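Local coordinates for protein deoxyribose-phosphate aldolase (Toxoplasma gondii, PDB 4EIV) that belongs to the deoxyribose-phosphate aldolase family and folds as a parallel (beta/alpha)8 barrel, with two chains in its assembly, at residues 30-35 with 58-63; 43-48 with 67-72; 50-55 with 79-84; 88-93 with 103-108; 236-241 with 267-272. All coordinates share one frame; numbering follows the deposited sequence.

Contact 1 of 5, residues 30-35 with 58-63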
# COMPACT_ATOMS: atom_id res chain seq x y z
N PHE A 30 -8.25 5.60 7.35
CA PHE A 30 -9.07 6.54 8.11
C PHE A 30 -9.53 6.11 9.47
O PHE A 30 -9.96 4.97 9.67
CB PHE A 30 -10.29 6.97 7.24
CG PHE A 30 -10.80 8.37 7.50
CD1 PHE A 30 -10.16 9.45 6.93
CD2 PHE A 30 -11.89 8.61 8.30
CE1 PHE A 30 -10.61 10.72 7.14
CE2 PHE A 30 -12.35 9.91 8.52
CZ PHE A 30 -11.69 10.95 7.95
N GLU A 31 -9.46 7.07 10.39
CA GLU A 31 -9.99 6.91 11.75
C GLU A 31 -10.89 8.13 11.99
O GLU A 31 -10.41 9.25 12.10
CB GLU A 31 -8.85 6.82 12.76
CG GLU A 31 -8.04 5.53 12.62
CD GLU A 31 -6.85 5.44 13.52
OE1 GLU A 31 -6.31 6.48 13.92
OE2 GLU A 31 -6.44 4.30 13.84
N VAL A 32 -12.19 7.89 12.06
CA VAL A 32 -13.15 8.97 12.20
C VAL A 32 -13.34 9.37 13.66
O VAL A 32 -13.38 8.51 14.53
CB VAL A 32 -14.51 8.59 11.54
CG1 VAL A 32 -15.21 7.45 12.27
CG2 VAL A 32 -15.41 9.82 11.38
N ALA A 33 -13.44 10.67 13.91
CA ALA A 33 -13.62 11.20 15.24
C ALA A 33 -15.08 11.32 15.65
O ALA A 33 -15.92 11.78 14.87
CB ALA A 33 -12.97 12.59 15.32
N ALA A 34 -15.38 10.93 16.88
CA ALA A 34 -16.67 11.18 17.53
C ALA A 34 -16.30 11.45 19.00
O ALA A 34 -16.59 10.64 19.88
CB ALA A 34 -17.63 10.00 17.37
N LEU A 35 -15.65 12.60 19.22
CA LEU A 35 -14.96 12.94 20.47
C LEU A 35 -15.50 14.09 21.28
O LEU A 35 -14.94 14.38 22.34
CB LEU A 35 -13.49 13.32 20.13
CG LEU A 35 -12.62 12.19 19.61
CD1 LEU A 35 -11.34 12.71 18.96
CD2 LEU A 35 -12.32 11.22 20.75
N VAL A 58 -10.38 2.13 9.16
CA VAL A 58 -9.61 1.49 10.23
C VAL A 58 -10.36 1.47 11.57
O VAL A 58 -10.42 0.47 12.25
CB VAL A 58 -8.23 2.18 10.44
CG1 VAL A 58 -7.44 1.46 11.51
CG2 VAL A 58 -7.44 2.23 9.12
N GLY A 59 -10.90 2.61 11.97
CA GLY A 59 -11.53 2.72 13.26
C GLY A 59 -12.22 4.03 13.55
O GLY A 59 -12.35 4.91 12.68
N VAL A 60 -12.72 4.10 14.78
CA VAL A 60 -13.41 5.26 15.31
C VAL A 60 -12.72 5.65 16.61
O VAL A 60 -12.32 4.78 17.39
CB VAL A 60 -14.93 4.98 15.54
CG1 VAL A 60 -15.15 3.82 16.52
CG2 VAL A 60 -15.67 6.24 15.96
N SER A 61 -12.58 6.96 16.81
CA SER A 61 -12.03 7.53 18.02
C SER A 61 -13.16 8.08 18.88
O SER A 61 -13.90 8.95 18.44
CB SER A 61 -11.04 8.66 17.74
OG SER A 61 -9.91 8.21 17.01
N VAL A 62 -13.28 7.56 20.09
CA VAL A 62 -14.28 8.05 21.04
C VAL A 62 -13.67 8.22 22.41
O VAL A 62 -12.61 7.69 22.70
CB VAL A 62 -15.49 7.06 21.17
CG1 VAL A 62 -16.30 7.01 19.88
CG2 VAL A 62 -14.99 5.69 21.58
N ARG A 63 -14.38 8.93 23.29
CA ARG A 63 -13.98 8.99 24.69
C ARG A 63 -14.28 7.61 25.31
O ARG A 63 -15.12 6.85 24.79
CB ARG A 63 -14.75 10.05 25.48
CG ARG A 63 -14.69 11.43 24.94
CD ARG A 63 -13.28 12.04 24.89
NE ARG A 63 -13.53 13.44 24.60
CZ ARG A 63 -13.81 14.37 25.53
NH1 ARG A 63 -13.64 14.11 26.82
NH2 ARG A 63 -14.18 15.57 25.15
O HOH W 1 -9.46 9.76 14.82
O HOH W 2 -16.91 10.12 22.54
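Leu35 O is gripped by two nitrogens of one guanidinium: Arg63 NE donates to Leu35 O at 2.8 Å, and Arg63 NH2 adds a weaker bond. The oxygen sits at the guanidinium edge, 20° out of its plane. A bend in the arginine chain (chi2 -61°) brings CD round beside the same carbonyl.

Before this clasp, strands 30-34 and 59-62 run in parallel, their directions 29° apart. Bonds pass alternately between them: Val32 N to Gly59 O at 3.0 Å, Ser61 N to Val32 O at 2.9 Å, and Ala34 N to Ser61 O at 2.9 Å. At the other end Phe30 O accepts a 2.9 Å bond from Val58 N and a weak one from Gly59 N.

Glu31, Ala33 and Ser61 lie on one face of the sheet. The Glu31 chain, extended beyond CG, runs at a slant across Val58, with Glu31 CG 4.0 Å from Val58 CB; its carboxylate forms salt bridges with Lys235, Lys154 and Arg268. A water donates to both Glu31 O and Ser61 OG, and Ser61 OG is also hydrogen-bonded to Glu118. Leu35, just past the strand, lays CD2 3.6 Å from Ser61 O.

On the face of Val32 and Val60 the contact turns apolar: Val32 CG1 meets Val60 CG2 at 3.9 Å, and helix 41-52 lies over both valines through Val47, Ala51 and Cys48. Polar groups on one face and valines beneath a helix on the other, with parallel neighbours joined through that helix, mark a beta-alpha-beta unit of a (beta/alpha)8 barrel.

Contact 2 of 5, residues 43-48 with 67-72; sequences SVAAVC and VRFIRQ
The Phe69 ring meets helix 43-48 with its edge: Val44 CG1 and Ala45 N both lie near the ring plane, at the rim rather than over a face. Val44 CG1 is 4.1 Å from Phe69 CD2, and Ala45 CB reaches Phe69 CZ at 4.4 Å. Phe69 CG stands anti to the backbone N (chi1 169°), which starts the side chain off toward the facing helix.

The two segments belong to successive outer helices of the (beta/alpha)8 barrel, 41-52 and 67-74. Their short axes stay 10.8 Å apart and their directions differ by 52°, so the contact rests on side chains that bridge the gap; the nearest CA atoms, those of Ala45 and Ile70, are still 7.7 Å apart. The buried area is correspondingly modest, 177 Å² summed over both sides.

Next to the ring contact, Val44 and Ile70 cross at about a right angle, and Val44 CG1 lies 3.8 Å from Ile70 CG1. Ile70 also rests on Val60 and Val62 of strand 59-62, so it touches both helix 41-52 and the barrel wall. Leu74, further along helix 67-74, touches Ala45, Cys48 and Phe69. The tip of the isoleucine completes the interface, Ile70 CD1 lying 3.9 Å from Cys48 SG.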
# COMPACT_ATOMS: atom_id res chain seq x y z
N SER A 43 -25.43 9.73 18.01
CA SER A 43 -24.40 10.34 17.16
C SER A 43 -23.26 9.36 16.91
O SER A 43 -22.73 9.28 15.79
CB SER A 43 -23.87 11.66 17.75
OG SER A 43 -23.15 11.45 18.94
N VAL A 44 -22.89 8.61 17.95
CA VAL A 44 -21.83 7.62 17.82
C VAL A 44 -22.26 6.50 16.87
O VAL A 44 -21.49 6.09 16.00
CB VAL A 44 -21.37 7.08 19.20
CG1 VAL A 44 -20.43 5.89 19.06
CG2 VAL A 44 -20.72 8.20 20.00
N ALA A 45 -23.51 6.05 16.99
CA ALA A 45 -24.02 5.01 16.10
C ALA A 45 -23.96 5.48 14.65
O ALA A 45 -23.57 4.72 13.76
CB ALA A 45 -25.45 4.63 16.48
N ALA A 46 -24.35 6.73 14.39
CA ALA A 46 -24.38 7.25 13.02
C ALA A 46 -22.99 7.25 12.38
O ALA A 46 -22.81 6.84 11.24
CB ALA A 46 -24.99 8.66 12.99
N VAL A 47 -22.01 7.68 13.14
CA VAL A 47 -20.63 7.72 12.66
C VAL A 47 -20.13 6.30 12.41
O VAL A 47 -19.52 6.01 11.38
CB VAL A 47 -19.74 8.44 13.68
CG1 VAL A 47 -18.28 8.22 13.38
CG2 VAL A 47 -20.09 9.93 13.72
N CYS A 48 -20.38 5.40 13.37
CA CYS A 48 -19.93 4.02 13.27
C CYS A 48 -20.49 3.27 12.07
O CYS A 48 -19.80 2.45 11.48
CB CYS A 48 -20.24 3.24 14.55
SG CYS A 48 -19.17 3.68 15.92
N VAL A 67 -16.97 3.34 24.57
CA VAL A 67 -16.32 2.09 24.15
C VAL A 67 -17.27 0.89 24.32
O VAL A 67 -17.51 0.13 23.38
CB VAL A 67 -14.97 1.84 24.88
CG1 VAL A 67 -14.35 0.50 24.50
CG2 VAL A 67 -13.97 2.99 24.59
N ARG A 68 -17.81 0.72 25.53
CA ARG A 68 -18.72 -0.39 25.80
C ARG A 68 -19.97 -0.32 24.94
O ARG A 68 -20.46 -1.35 24.48
CB ARG A 68 -19.10 -0.45 27.28
CG ARG A 68 -20.06 -1.59 27.62
CD ARG A 68 -20.20 -1.75 29.12
NE ARG A 68 -18.92 -2.12 29.69
CZ ARG A 68 -18.49 -3.37 29.86
NH1 ARG A 68 -19.25 -4.40 29.52
NH2 ARG A 68 -17.28 -3.59 30.38
N PHE A 69 -20.49 0.89 24.73
CA PHE A 69 -21.65 1.07 23.87
C PHE A 69 -21.41 0.46 22.50
O PHE A 69 -22.22 -0.33 22.01
CB PHE A 69 -22.03 2.54 23.71
CG PHE A 69 -23.05 2.78 22.63
CD1 PHE A 69 -24.36 2.34 22.78
CD2 PHE A 69 -22.70 3.41 21.44
CE1 PHE A 69 -25.30 2.55 21.78
CE2 PHE A 69 -23.62 3.62 20.45
CZ PHE A 69 -24.92 3.19 20.61
N ILE A 70 -20.29 0.81 21.89
CA ILE A 70 -19.97 0.29 20.56
C ILE A 70 -19.76 -1.24 20.56
O ILE A 70 -20.34 -1.96 19.72
CB ILE A 70 -18.71 0.97 19.99
CG1 ILE A 70 -18.98 2.44 19.72
CG2 ILE A 70 -18.28 0.23 18.70
CD1 ILE A 70 -17.71 3.26 19.46
N ARG A 71 -18.97 -1.72 21.52
CA ARG A 71 -18.57 -3.12 21.58
C ARG A 71 -19.59 -4.13 22.10
O ARG A 71 -19.52 -5.32 21.75
CB ARG A 71 -17.27 -3.25 22.37
CG ARG A 71 -16.05 -2.80 21.57
CD ARG A 71 -15.74 -3.85 20.51
NE ARG A 71 -14.60 -3.54 19.66
CZ ARG A 71 -14.64 -3.18 18.37
NH1 ARG A 71 -15.79 -3.06 17.69
NH2 ARG A 71 -13.50 -2.95 17.74
N GLN A 72 -20.47 -3.72 23.01
CA GLN A 72 -21.45 -4.65 23.59
C GLN A 72 -22.88 -4.45 23.14
O GLN A 72 -23.65 -5.41 23.14
CB GLN A 72 -21.45 -4.55 25.11
CG GLN A 72 -20.43 -5.40 25.82
CD GLN A 72 -20.80 -5.59 27.28
OE1 GLN A 72 -21.47 -4.74 27.88
NE2 GLN A 72 -20.38 -6.71 27.86

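Contact 3 of 5, residues 50-55 with 79-84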
# COMPACT_ATOMS: atom_id res chain seq x y z
N ILE A 50 -21.33 4.47 9.09
CA ILE A 50 -20.62 4.89 7.86
C ILE A 50 -19.16 4.39 7.92
O ILE A 50 -18.61 3.95 6.92
CB ILE A 50 -20.71 6.40 7.60
CG1 ILE A 50 -22.17 6.83 7.52
CG2 ILE A 50 -19.92 6.77 6.33
CD1 ILE A 50 -23.00 6.11 6.47
N ALA A 51 -18.55 4.42 9.10
CA ALA A 51 -17.19 3.89 9.27
C ALA A 51 -17.09 2.41 8.91
O ALA A 51 -16.17 1.99 8.21
CB ALA A 51 -16.73 4.09 10.74
N ALA A 52 -18.08 1.63 9.33
CA ALA A 52 -18.06 0.18 9.18
C ALA A 52 -18.62 -0.37 7.88
O ALA A 52 -18.49 -1.56 7.64
CB ALA A 52 -18.76 -0.48 10.38
N LYS A 53 -19.25 0.47 7.06
CA LYS A 53 -19.81 0.03 5.78
C LYS A 53 -18.67 -0.49 4.90
O LYS A 53 -17.60 0.09 4.86
CB LYS A 53 -20.51 1.20 5.08
CG LYS A 53 -21.26 0.82 3.80
CD LYS A 53 -22.04 2.02 3.26
CE LYS A 53 -22.98 1.67 2.10
NZ LYS A 53 -22.29 1.12 0.92
N ASP A 54 -18.94 -1.55 4.15
CA ASP A 54 -17.91 -2.18 3.33
C ASP A 54 -17.51 -1.24 2.17
O ASP A 54 -18.37 -0.72 1.47
CB ASP A 54 -18.48 -3.51 2.82
CG ASP A 54 -17.43 -4.43 2.21
OD1 ASP A 54 -16.40 -3.96 1.73
OD2 ASP A 54 -17.68 -5.66 2.16
N PRO A 55 -16.20 -0.97 1.98
CA PRO A 55 -15.04 -1.40 2.76
C PRO A 55 -14.86 -0.54 4.01
O PRO A 55 -14.84 0.69 3.94
CB PRO A 55 -13.88 -1.18 1.78
CG PRO A 55 -14.31 -0.05 0.95
CD PRO A 55 -15.79 -0.25 0.76
N PRO A 79 -24.09 -5.14 13.33
CA PRO A 79 -23.01 -6.13 13.51
C PRO A 79 -21.69 -5.80 12.81
O PRO A 79 -20.62 -6.26 13.24
CB PRO A 79 -23.62 -7.43 12.96
CG PRO A 79 -24.75 -7.01 12.13
CD PRO A 79 -25.28 -5.74 12.69
N GLU A 80 -21.76 -5.00 11.75
CA GLU A 80 -20.58 -4.60 11.00
C GLU A 80 -19.59 -3.81 11.84
O GLU A 80 -18.40 -3.75 11.51
CB GLU A 80 -20.95 -3.79 9.75
CG GLU A 80 -21.58 -2.41 9.96
CD GLU A 80 -23.09 -2.42 10.20
OE1 GLU A 80 -23.69 -3.51 10.46
OE2 GLU A 80 -23.69 -1.31 10.12
N VAL A 81 -20.06 -3.20 12.93
CA VAL A 81 -19.17 -2.39 13.76
C VAL A 81 -18.07 -3.21 14.45
O VAL A 81 -17.05 -2.66 14.87
CB VAL A 81 -19.92 -1.48 14.77
CG1 VAL A 81 -20.91 -0.57 14.04
CG2 VAL A 81 -20.57 -2.26 15.90
N ALA A 82 -18.27 -4.52 14.55
CA ALA A 82 -17.24 -5.41 15.09
C ALA A 82 -15.97 -5.35 14.23
O ALA A 82 -14.87 -5.62 14.70
CB ALA A 82 -17.75 -6.84 15.17
N GLY A 83 -16.15 -4.96 12.97
CA GLY A 83 -15.06 -4.91 11.98
C GLY A 83 -14.25 -3.63 11.88
O GLY A 83 -13.44 -3.50 10.96
N ILE A 84 -14.50 -2.67 12.75
CA ILE A 84 -13.65 -1.48 12.85
C ILE A 84 -13.05 -1.48 14.24
O ILE A 84 -13.61 -2.08 15.17
CB ILE A 84 -14.39 -0.15 12.59
CG1 ILE A 84 -15.51 0.10 13.61
CG2 ILE A 84 -14.91 -0.10 11.16
CD1 ILE A 84 -16.17 1.48 13.49
O HOH W 3 -17.32 -3.89 8.97
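Ile84 can be followed outward from CB against Ala51 and Ala52. Its CB packs against Gly59 of strand 59-62. The CG2 branch then reaches the helix end, with Ile84 CG2 3.7 Å from Ala52 CA and 3.8 Å from Ala51 O. The other branch leaves through CG1, which lies between the backbone N and the carbonyl carbon (chi1 61°), and ends in a methyl group: Ile84 CD1 touches Ala51 CB at 3.8 Å.

Ala52 takes the largest share of the contact. Its CB points at the 3-10 segment 79-83 and is met there by several groups. Ala52 CB is 3.4 Å from Glu80 CG, a close approach for two carbons, and 3.9 Å from Val81 CA. The first torsion of Glu80 (chi1 66°) sets CG between its backbone N and carbonyl carbon, against the alanine methyl. The CA atoms of Ala52 and Val81 are only 5.4 Å apart, a closeness consistent with the small side chain at position 52.

One water supplies the polar bridge, donating to Ala52 O at 2.9 Å and to Glu80 O at 2.8 Å. Glu80 O also takes the backbone N-H of Gly83, a bond of the 3-10 turn itself. Arg71 ties the same loop back to helix 67-74 by hydrogen bonds to Val81 O and Ile84 O.

What is joined is the C-terminal end of helix 41-52 and the loop that leads into strand 85-90, at the end of the (beta/alpha)8 barrel where the chain returns from its outer helices to begin new strands.

Contact 4 of 5, residues 88-93 with 103-108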
# COMPACT_ATOMS: atom_id res chain seq x y z
N ALA A 88 -9.73 4.58 22.04
CA ALA A 88 -10.20 5.37 23.17
C ALA A 88 -9.26 6.55 23.43
O ALA A 88 -8.05 6.35 23.64
CB ALA A 88 -10.28 4.51 24.42
N ALA A 89 -9.84 7.75 23.45
CA ALA A 89 -9.10 9.00 23.65
C ALA A 89 -8.98 9.29 25.15
O ALA A 89 -9.98 9.57 25.82
CB ALA A 89 -9.82 10.12 22.90
N VAL A 90 -7.76 9.20 25.67
CA VAL A 90 -7.50 9.40 27.11
C VAL A 90 -6.74 10.71 27.33
O VAL A 90 -6.02 11.18 26.46
CB VAL A 90 -6.77 8.19 27.75
CG1 VAL A 90 -7.58 6.90 27.51
CG2 VAL A 90 -5.34 8.04 27.23
N ASN A 91 -6.96 11.30 28.50
CA ASN A 91 -6.44 12.63 28.87
C ASN A 91 -7.06 13.76 28.04
O ASN A 91 -6.47 14.80 27.91
CB ASN A 91 -4.91 12.70 28.80
CG ASN A 91 -4.30 13.64 29.85
OD1 ASN A 91 -4.96 14.07 30.81
ND2 ASN A 91 -3.02 13.95 29.67
N PHE A 92 -8.24 13.50 27.48
CA PHE A 92 -8.96 14.47 26.69
C PHE A 92 -9.95 15.24 27.58
O PHE A 92 -10.43 14.72 28.58
CB PHE A 92 -9.76 13.78 25.55
CG PHE A 92 -8.97 13.58 24.27
CD1 PHE A 92 -9.43 14.13 23.07
CD2 PHE A 92 -7.81 12.82 24.27
CE1 PHE A 92 -8.72 13.93 21.89
CE2 PHE A 92 -7.10 12.61 23.08
CZ PHE A 92 -7.56 13.18 21.91
N PRO A 93 -10.29 16.46 27.18
CA PRO A 93 -9.85 17.17 25.97
C PRO A 93 -8.67 18.12 26.18
O PRO A 93 -8.21 18.70 25.20
CB PRO A 93 -11.08 17.99 25.58
CG PRO A 93 -11.70 18.35 26.89
CD PRO A 93 -11.40 17.19 27.83
N SER A 103 -3.81 6.62 33.22
CA SER A 103 -3.70 5.18 33.20
C SER A 103 -5.04 4.52 33.56
O SER A 103 -5.43 3.53 32.93
CB SER A 103 -2.59 4.73 34.12
OG SER A 103 -1.35 5.16 33.60
N LEU A 104 -5.75 5.08 34.53
CA LEU A 104 -7.06 4.53 34.93
C LEU A 104 -8.09 4.61 33.79
O LEU A 104 -8.88 3.67 33.59
CB LEU A 104 -7.55 5.17 36.25
CG LEU A 104 -6.80 4.75 37.53
CD1 LEU A 104 -7.24 5.58 38.73
CD2 LEU A 104 -6.92 3.26 37.87
N GLU A 105 -8.09 5.70 33.02
CA GLU A 105 -8.96 5.80 31.84
C GLU A 105 -8.63 4.70 30.83
O GLU A 105 -9.51 4.06 30.27
CB GLU A 105 -8.80 7.13 31.10
CG GLU A 105 -9.12 8.36 31.85
CD GLU A 105 -9.06 9.52 30.91
OE1 GLU A 105 -10.00 9.67 30.10
OE2 GLU A 105 -8.07 10.27 30.93
N ALA A 106 -7.33 4.53 30.57
CA ALA A 106 -6.87 3.53 29.60
C ALA A 106 -7.23 2.12 30.02
O ALA A 106 -7.70 1.33 29.21
CB ALA A 106 -5.36 3.68 29.37
N VAL A 107 -7.00 1.79 31.29
CA VAL A 107 -7.33 0.47 31.80
C VAL A 107 -8.81 0.15 31.57
O VAL A 107 -9.17 -0.94 31.08
CB VAL A 107 -7.01 0.34 33.30
CG1 VAL A 107 -7.56 -0.98 33.87
CG2 VAL A 107 -5.51 0.42 33.56
N GLY A 108 -9.67 1.10 31.91
CA GLY A 108 -11.11 0.89 31.76
C GLY A 108 -11.54 0.78 30.30
O GLY A 108 -12.41 -0.03 29.95
O HOH W 4 -10.30 11.23 27.92
O HOH W 5 -9.59 12.95 30.64
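Val90 and Glu105 slide past each other in opposite directions, the valine reaching toward the helix while the glutamate reaches back over the strand end. Val90 CG1 lies 3.8 Å from Glu105 CB and 4.3 Å from Ala106 CB, so the apolar part of the contact is made near the base of the glutamate. Beyond CG the Glu105 chain is extended, and its carboxylate arrives at the backbone just after the strand. There Asn91 N donates to Glu105 OE2 at 2.9 Å, with 156° at the hydrogen. The N-H comes from the syn side, 31° out of the carboxylate plane.

Strand 85-90 and helix 99-111 form the first two elements of a beta-alpha-beta unit of the barrel, their local directions 168° apart. The glutamate thus links the helix to the loop at the C-terminal end of the strand. A water that accepts from Phe92 N lies 2.7 Å from Glu105 OE1.

Asn91 turns its side chain to other partners, OD1 accepting from Gly97 N and ND2 donating to Leu120 O. Phe92 folds back over the strand, with Ala89 CB 3.6 Å above the plane of its ring and over the centre.

Contact 5 of 5, residues 236-241 with 267-272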
# COMPACT_ATOMS: atom_id res chain seq x y z
N ILE A 236 -1.85 11.60 10.87
CA ILE A 236 -2.09 12.97 10.44
C ILE A 236 -3.56 13.25 10.70
O ILE A 236 -4.44 12.65 10.07
CB ILE A 236 -1.71 13.16 8.97
CG1 ILE A 236 -0.23 12.82 8.74
CG2 ILE A 236 -1.97 14.57 8.53
CD1 ILE A 236 0.27 12.97 7.32
N GLU A 237 -3.82 14.07 11.71
CA GLU A 237 -5.19 14.45 12.10
C GLU A 237 -5.50 15.78 11.42
O GLU A 237 -4.80 16.77 11.64
CB GLU A 237 -5.31 14.52 13.63
CG GLU A 237 -6.73 14.72 14.17
CD GLU A 237 -7.25 16.13 14.03
OE1 GLU A 237 -8.40 16.25 13.58
OE2 GLU A 237 -6.51 17.09 14.37
N VAL A 238 -6.49 15.77 10.53
CA VAL A 238 -6.75 16.88 9.63
C VAL A 238 -7.95 17.71 9.94
O VAL A 238 -8.31 18.60 9.17
CB VAL A 238 -6.83 16.38 8.16
CG1 VAL A 238 -5.55 15.63 7.77
CG2 VAL A 238 -8.04 15.51 7.93
N GLY A 239 -8.60 17.45 11.05
CA GLY A 239 -9.73 18.27 11.43
C GLY A 239 -10.90 18.06 10.49
O GLY A 239 -11.26 16.91 10.19
N ASP A 240 -11.43 19.18 9.98
CA ASP A 240 -12.61 19.16 9.12
C ASP A 240 -12.34 19.58 7.68
O ASP A 240 -13.26 20.00 6.96
CB ASP A 240 -13.72 19.99 9.77
CG ASP A 240 -14.21 19.38 11.08
OD1 ASP A 240 -14.04 20.04 12.14
OD2 ASP A 240 -14.68 18.21 11.05
N VAL A 241 -11.10 19.44 7.24
CA VAL A 241 -10.76 19.74 5.84
C VAL A 241 -11.38 18.73 4.87
O VAL A 241 -11.83 17.65 5.27
CB VAL A 241 -9.24 19.80 5.59
CG1 VAL A 241 -8.61 20.92 6.46
CG2 VAL A 241 -8.61 18.46 5.84
N PHE A 267 0.56 4.21 9.35
CA PHE A 267 0.01 5.46 8.87
C PHE A 267 -1.48 5.48 9.09
O PHE A 267 -2.15 4.49 8.80
CB PHE A 267 0.32 5.63 7.40
CG PHE A 267 -0.15 6.92 6.86
CD1 PHE A 267 0.34 8.11 7.36
CD2 PHE A 267 -1.08 6.96 5.84
CE1 PHE A 267 -0.10 9.32 6.86
CE2 PHE A 267 -1.53 8.17 5.33
CZ PHE A 267 -1.02 9.36 5.86
N ARG A 268 -1.99 6.61 9.59
CA ARG A 268 -3.41 6.79 9.78
C ARG A 268 -3.74 8.25 9.45
O ARG A 268 -2.89 9.15 9.61
CB ARG A 268 -3.88 6.50 11.21
CG ARG A 268 -3.53 5.16 11.76
CD ARG A 268 -4.34 4.00 11.13
NE ARG A 268 -3.59 2.79 11.40
CZ ARG A 268 -3.55 2.15 12.56
NH1 ARG A 268 -4.29 2.54 13.58
NH2 ARG A 268 -2.76 1.11 12.70
N VAL A 269 -4.97 8.47 9.03
CA VAL A 269 -5.50 9.79 8.83
C VAL A 269 -6.70 9.91 9.75
O VAL A 269 -7.64 9.11 9.67
CB VAL A 269 -5.90 10.04 7.38
CG1 VAL A 269 -6.63 11.36 7.23
CG2 VAL A 269 -4.68 9.99 6.50
N GLY A 270 -6.67 10.88 10.65
CA GLY A 270 -7.81 11.18 11.52
C GLY A 270 -8.59 12.35 10.96
O GLY A 270 -8.03 13.36 10.62
N GLY A 271 -9.90 12.19 10.88
CA GLY A 271 -10.72 13.27 10.39
C GLY A 271 -12.16 13.17 10.83
O GLY A 271 -12.52 12.24 11.54
N GLY A 272 -12.96 14.13 10.39
CA GLY A 272 -14.35 14.20 10.79
C GLY A 272 -15.31 13.38 9.96
O GLY A 272 -14.96 12.82 8.92
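Ile236 and Glu237 pair in parallel with Val269 and Gly270, and the two backbones keep nearly the same course, 13° apart end to end. Ile236 N donates to Arg268 O at 2.9 Å, Gly270 N to Ile236 O at 2.9 Å, and Val238 N to Gly270 O at 2.9 Å. The last is the straightest of the three, 171° at the hydrogen. After it the chain enters a type II' turn, Val238 to Val241, with Gly239 at a positive phi; the only bond across from here is a weak one, Gly272 N to Gly239 O.

Among the side chains, Ile236 meets Phe267 at the ring edge: Ile236 CD1 lies in the ring plane, 3.7 Å from Phe267 CE1. Phe249 and Met253 of helix 243-257 cover this apolar side. Val238 CG2 presses on the neighbouring backbone, 3.4 Å from Gly270 O.

Glu237 lies on the other face. Its chain bends at chi2, and Glu237 OE1 takes the N-H of Gly239 at 2.8 Å, from 56° out of the carboxylate plane. Glu237 OE2 is hydrogen-bonded to Ser186 and His193. Both carboxylate oxygens are therefore engaged, one of them by the turn that follows its own strand.

Arg268 has Glu116 as a second salt-bridge partner besides Glu31. Two acids beside this buried guanidinium would be expected to stabilise its positive charge, and the contact as a whole separates a charged, hydrogen-bonded side of the strand pair from an apolar one beneath helix 243-257.

Contacts 1, 4 and 5 all reach the closed eight-stranded sheet. Contact 1 joins the first two strands and contact 5 the last two; strands 30-34 and 267-271 are neighbours, so these two contacts, with centres 10 Å apart, flank the closure of the barrel, where Glu31 N probably bonds to Val269 O. Contacts 2 and 3 share helix 41-52 outside the wall, their centres 11 Å apart, and both alternate with contact 1 along the chain. Contact 4 follows in series, on strand 85-90 beside 59-62, and contact 5 comes last, its centre about 20 Å from that of contact 4. Contacts 1 to 4 thus cover the first three strands with their helices, while contact 5 completes the barrel from its last pair.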